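Local coordinates for GH18 chiitnase (Pseudoalteromonas aurantia, PDB 6K7Z), which probably hydrolyses internal glycosidic bonds of chitin, as an endochitinase of glycoside hydrolase family 18, at residues 56-59 with 60-64; 144-147 with 148-152. All coordinates share one frame; numbering follows the deposited sequence.

Interaction 1: residues 56-59 with 60-64; sequences TNTI and EAIKV
Thr58 and Ile62 meet one turn apart on helix 56-67, and the isoleucine lies across the carbonyl of the threonine. From the backbone outward, Ile62 CB stands about equally far from the carbonyl oxygens of Thr58 and Ile59. Ile62 CG1 comes closer, 3.2 Å from Thr58 O. It can do so because it sits beside its own backbone N, anti to the carbonyl carbon (chi1 -63°), and thus leans back toward the preceding turn. The chain then runs on extended. Ile62 CD1 is still 3.6 Å from Thr58 O and ends 3.8 Å from Thr58 CG2, the two side chains crossing obliquely methyl to methyl. Beneath this cover, Thr58 O accepts from Ile62 N at 2.9 Å, with the donor nearly along the carbonyl axis (C=O...N 167°).

The next pair, Ile59 and Lys63, is looser. The side chains run side by side in the same direction, Lys63 CE reaching Ile59 CG2 at 4.1 Å, while the bond from Lys63 N to Ile59 O is weak at 3.3 Å. Glu60 N to Thr56 O and Ala61 N to Asn57 O continue the i to i+4 pattern.

Thr58 OG1 hydrogen-bonds Thr55 OG1 just before this helix, which begins here on the outside of the (beta/alpha)8 barrel. Ile59 and Ile62 pack on Phe54 of strand 53-54, Ile62 and Ala61 on the loops at Leu109 and Leu15 respectively.

Interaction 2: residues 144-147 with 148-152; sequences RLPS and PDYII
Leu145 lies over the Tyr150 ring in the turn that joins helix 130-144 to strand 151-154. This is the tightly packed part of the contact. Leu145 CD2 stands 3.9 Å from the Tyr150 ring centroid and only 4° off the ring normal, a CH-pi contact almost exactly above the centre. The two side chains cross at about a right angle, and Leu145 CB touches Tyr150 CB at 3.7 Å. In Tyr150, CG lies anti to the carbonyl carbon (chi1 -68°), which carries the ring back along the preceding residues. There Pro146 CD packs against Tyr150 CD2 at 3.9 Å, while Pro146 O lies at the ring edge, near its plane. Pro146 O also accepts from Tyr150 N at 3.1 Å. This bond is rather bent (137° at the hydrogen) but closes the turn.

The side around Ser147 and Pro148 is exposed, with no apolar packing like that of Leu145 on Tyr150. The peptide between Ser147 and Pro148 is cis, bringing Ser147 CA and Pro148 CA to 2.9 Å, and the chain folds back here. A water bridges two polar atoms on this side: it accepts from Ser147 OG at 3.0 Å and donates to Tyr150 O at 2.8 Å.

Arg142 of helix 130-144 gives hydrogen bonds from NH1 to both Leu145 O and Tyr150 O, tying the turn to the helix it follows. Tyr150 packs on Val104 and Lys105 of helix 93-106, Leu145 on Val112 of strand 111-115, and Ile151 enters the sheet through backbone bonds to Asp110 and Val112.

Overall arrangement
The two contacts lie at different places on the (beta/alpha)8 (TIM) barrel of this family 18 enzyme. Interaction 1 lies within helix 56-67, which leads to strand 71-77; interaction 2 is the turn from helix 130-144 into strand 151-154. Strand 111-115 lies between those two strands in the parallel sheet. The centres are 21 Å apart and the nearest atoms about 11 Å, so the contacts do not touch. The Ile151 side chain touches Lys71 and Leu73 of strand 71-77. The DxxDxDxE signature of the family falls at strand 111-115, so the catalytic centre is probably at its C-terminal end. Neither contact includes residues of this motif, and residues 144-152, entering a strand at its N-terminal end, probably lie at the opposite end.

Interaction 1: residues 56-59 with 60-64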
loop_
_atom_site.group_PDB
_atom_site.type_symbol
_atom_site.label_atom_id
_atom_site.label_comp_id
_atom_site.label_asym_id
_atom_site.label_seq_id
_atom_site.Cartn_x
_atom_site.Cartn_y
_atom_site.Cartn_z
ATOM N N THR A 56 -22.798 -3.052 5.465
ATOM C CA THR A 56 -23.560 -3.581 4.338
ATOM C C THR A 56 -23.173 -2.891 3.032
ATOM O O THR A 56 -22.965 -3.551 2.006
ATOM C CB THR A 56 -25.058 -3.427 4.610
ATOM O OG1 THR A 56 -25.399 -4.172 5.788
ATOM C CG2 THR A 56 -25.862 -3.957 3.441
ATOM N N ASN A 57 -23.063 -1.562 3.051
ATOM C CA ASN A 57 -22.712 -0.834 1.831
ATOM C C ASN A 57 -21.324 -1.226 1.334
ATOM O O ASN A 57 -21.091 -1.327 0.121
ATOM C CB ASN A 57 -22.781 0.676 2.069
ATOM C CG ASN A 57 -24.200 1.217 2.027
ATOM O OD1 ASN A 57 -25.122 0.537 1.586
ATOM N ND2 ASN A 57 -24.376 2.454 2.482
ATOM N N THR A 58 -20.385 -1.438 2.256
ATOM C CA THR A 58 -19.037 -1.836 1.857
ATOM C C THR A 58 -19.069 -3.173 1.130
ATOM O O THR A 58 -18.511 -3.317 0.034
ATOM C CB THR A 58 -18.134 -1.909 3.089
ATOM O OG1 THR A 58 -18.030 -0.612 3.684
ATOM C CG2 THR A 58 -16.754 -2.431 2.736
ATOM N N ILE A 59 -19.751 -4.155 1.719
ATOM C CA ILE A 59 -19.831 -5.491 1.128
ATOM C C ILE A 59 -20.366 -5.419 -0.299
ATOM O O ILE A 59 -19.835 -6.056 -1.215
ATOM C CB ILE A 59 -20.696 -6.409 2.011
ATOM C CG1 ILE A 59 -19.993 -6.668 3.349
ATOM C CG2 ILE A 59 -20.983 -7.709 1.290
ATOM C CD1 ILE A 59 -20.853 -7.409 4.379
ATOM N N GLU A 60 -21.419 -4.629 -0.511
ATOM C CA GLU A 60 -21.979 -4.514 -1.857
ATOM C C GLU A 60 -21.022 -3.774 -2.783
ATOM O O GLU A 60 -20.824 -4.179 -3.934
ATOM C CB GLU A 60 -23.344 -3.817 -1.812
ATOM C CG GLU A 60 -23.986 -3.562 -3.180
ATOM C CD GLU A 60 -24.301 -4.830 -3.970
ATOM O OE1 GLU A 60 -24.225 -5.943 -3.409
ATOM O OE2 GLU A 60 -24.623 -4.718 -5.174
ATOM N N ALA A 61 -20.396 -2.707 -2.289
ATOM C CA ALA A 61 -19.475 -1.951 -3.132
ATOM C C ALA A 61 -18.335 -2.827 -3.632
ATOM O O ALA A 61 -17.916 -2.712 -4.792
ATOM C CB ALA A 61 -18.929 -0.750 -2.361
ATOM N N ILE A 62 -17.826 -3.713 -2.771
ATOM C CA ILE A 62 -16.751 -4.617 -3.169
ATOM C C ILE A 62 -17.205 -5.516 -4.313
ATOM O O ILE A 62 -16.463 -5.742 -5.281
ATOM C CB ILE A 62 -16.281 -5.445 -1.957
ATOM C CG1 ILE A 62 -15.690 -4.533 -0.870
ATOM C CG2 ILE A 62 -15.304 -6.536 -2.405
ATOM C CD1 ILE A 62 -15.500 -5.206 0.475
ATOM N N LYS A 63 -18.421 -6.060 -4.214
ATOM C CA LYS A 63 -18.931 -6.915 -5.283
ATOM C C LYS A 63 -19.058 -6.144 -6.587
ATOM O O LYS A 63 -18.699 -6.652 -7.654
ATOM C CB LYS A 63 -20.282 -7.512 -4.889
ATOM C CG LYS A 63 -20.224 -8.546 -3.778
ATOM C CD LYS A 63 -21.635 -9.008 -3.410
ATOM C CE LYS A 63 -21.639 -9.845 -2.133
ATOM N NZ LYS A 63 -23.033 -10.103 -1.643
ATOM N N VAL A 64 -19.557 -4.908 -6.519
ATOM C CA VAL A 64 -19.728 -4.102 -7.720
ATOM C C VAL A 64 -18.378 -3.759 -8.334
ATOM O O VAL A 64 -18.199 -3.833 -9.557
ATOM C CB VAL A 64 -20.539 -2.838 -7.393
ATOM C CG1 VAL A 64 -20.553 -1.897 -8.585
ATOM C CG2 VAL A 64 -21.968 -3.219 -6.981
#

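Interaction 2: residues 144-147 with 148-152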
loop_
_atom_site.group_PDB
_atom_site.type_symbol
_atom_site.label_atom_id
_atom_site.label_comp_id
_atom_site.label_asym_id
_atom_site.label_seq_id
_atom_site.Cartn_x
_atom_site.Cartn_y
_atom_site.Cartn_z
ATOM N N ARG A 144 -0.543 -19.145 1.329
ATOM C CA ARG A 144 -1.984 -19.263 1.520
ATOM C C ARG A 144 -2.800 -18.519 0.472
ATOM O O ARG A 144 -3.969 -18.866 0.263
ATOM C CB ARG A 144 -2.355 -18.766 2.923
ATOM C CG ARG A 144 -1.643 -19.550 4.020
ATOM C CD ARG A 144 -1.625 -18.840 5.360
ATOM N NE ARG A 144 -1.242 -19.752 6.443
ATOM C CZ ARG A 144 0.013 -20.084 6.747
ATOM N NH1 ARG A 144 1.031 -19.587 6.061
ATOM N NH2 ARG A 144 0.255 -20.914 7.748
ATOM N N LEU A 145 -2.206 -17.526 -0.195
ATOM C CA LEU A 145 -2.873 -16.685 -1.190
ATOM C C LEU A 145 -2.039 -16.707 -2.464
ATOM O O LEU A 145 -1.304 -15.752 -2.761
ATOM C CB LEU A 145 -3.034 -15.252 -0.682
ATOM C CG LEU A 145 -3.797 -15.095 0.627
ATOM C CD1 LEU A 145 -3.788 -13.632 1.065
ATOM C CD2 LEU A 145 -5.224 -15.600 0.460
ATOM N N PRO A 146 -2.136 -17.776 -3.247
ATOM C CA PRO A 146 -1.189 -17.972 -4.351
ATOM C C PRO A 146 -1.399 -16.995 -5.497
ATOM O O PRO A 146 -2.499 -16.490 -5.726
ATOM C CB PRO A 146 -1.476 -19.410 -4.808
ATOM C CG PRO A 146 -2.255 -20.027 -3.703
ATOM C CD PRO A 146 -3.039 -18.926 -3.084
ATOM N N SER A 147 -0.318 -16.741 -6.225
ATOM C CA SER A 147 -0.396 -16.050 -7.504
ATOM C C SER A 147 -0.943 -17.023 -8.541
ATOM O O SER A 147 -0.724 -18.233 -8.429
ATOM C CB SER A 147 0.975 -15.530 -7.939
ATOM O OG SER A 147 1.456 -14.530 -7.067
ATOM N N PRO A 148 -1.667 -16.540 -9.536
ATOM C CA PRO A 148 -1.984 -15.129 -9.721
ATOM C C PRO A 148 -3.354 -14.752 -9.246
ATOM O O PRO A 148 -3.771 -13.686 -9.502
ATOM C CB PRO A 148 -1.967 -14.981 -11.243
ATOM C CG PRO A 148 -2.536 -16.289 -11.675
ATOM C CD PRO A 148 -1.962 -17.317 -10.746
ATOM N N ASP A 149 -4.025 -15.630 -8.548
ATOM C CA ASP A 149 -5.347 -15.385 -8.052
ATOM C C ASP A 149 -5.482 -14.292 -6.997
ATOM O O ASP A 149 -6.526 -13.739 -6.855
ATOM C CB ASP A 149 -5.836 -16.645 -7.398
ATOM C CG ASP A 149 -6.069 -17.798 -8.415
ATOM O OD1 ASP A 149 -6.043 -17.535 -9.627
ATOM O OD2 ASP A 149 -6.252 -18.938 -7.981
ATOM N N TYR A 150 -4.408 -14.060 -6.253
ATOM C CA TYR A 150 -4.408 -13.107 -5.153
ATOM C C TYR A 150 -3.239 -12.144 -5.281
ATOM O O TYR A 150 -2.196 -12.464 -5.859
ATOM C CB TYR A 150 -4.322 -13.810 -3.797
ATOM C CG TYR A 150 -5.542 -14.603 -3.456
ATOM C CD1 TYR A 150 -6.654 -13.985 -2.924
ATOM C CD2 TYR A 150 -5.581 -15.975 -3.648
ATOM C CE1 TYR A 150 -7.773 -14.699 -2.593
ATOM C CE2 TYR A 150 -6.712 -16.702 -3.329
ATOM C CZ TYR A 150 -7.802 -16.054 -2.801
ATOM O OH TYR A 150 -8.938 -16.754 -2.470
ATOM N N ILE A 151 -3.424 -10.967 -4.692
ATOM C CA ILE A 151 -2.442 -9.890 -4.709
ATOM C C ILE A 151 -1.858 -9.747 -3.315
ATOM O O ILE A 151 -2.589 -9.790 -2.317
ATOM C CB ILE A 151 -3.086 -8.563 -5.159
ATOM C CG1 ILE A 151 -3.624 -8.683 -6.584
ATOM C CG2 ILE A 151 -2.089 -7.404 -5.055
ATOM C CD1 ILE A 151 -2.543 -8.734 -7.629
ATOM N N ILE A 152 -0.542 -9.561 -3.247
ATOM C CA ILE A 152 0.140 -9.130 -2.030
ATOM C C ILE A 152 0.961 -7.913 -2.417
ATOM O O ILE A 152 1.907 -8.023 -3.206
ATOM C CB ILE A 152 1.039 -10.217 -1.425
ATOM C CG1 ILE A 152 0.214 -11.447 -1.045
ATOM C CG2 ILE A 152 1.752 -9.680 -0.183
ATOM C CD1 ILE A 152 1.059 -12.595 -0.491
HETATM O O HOH W 1 -0.337 -12.312 -7.886
#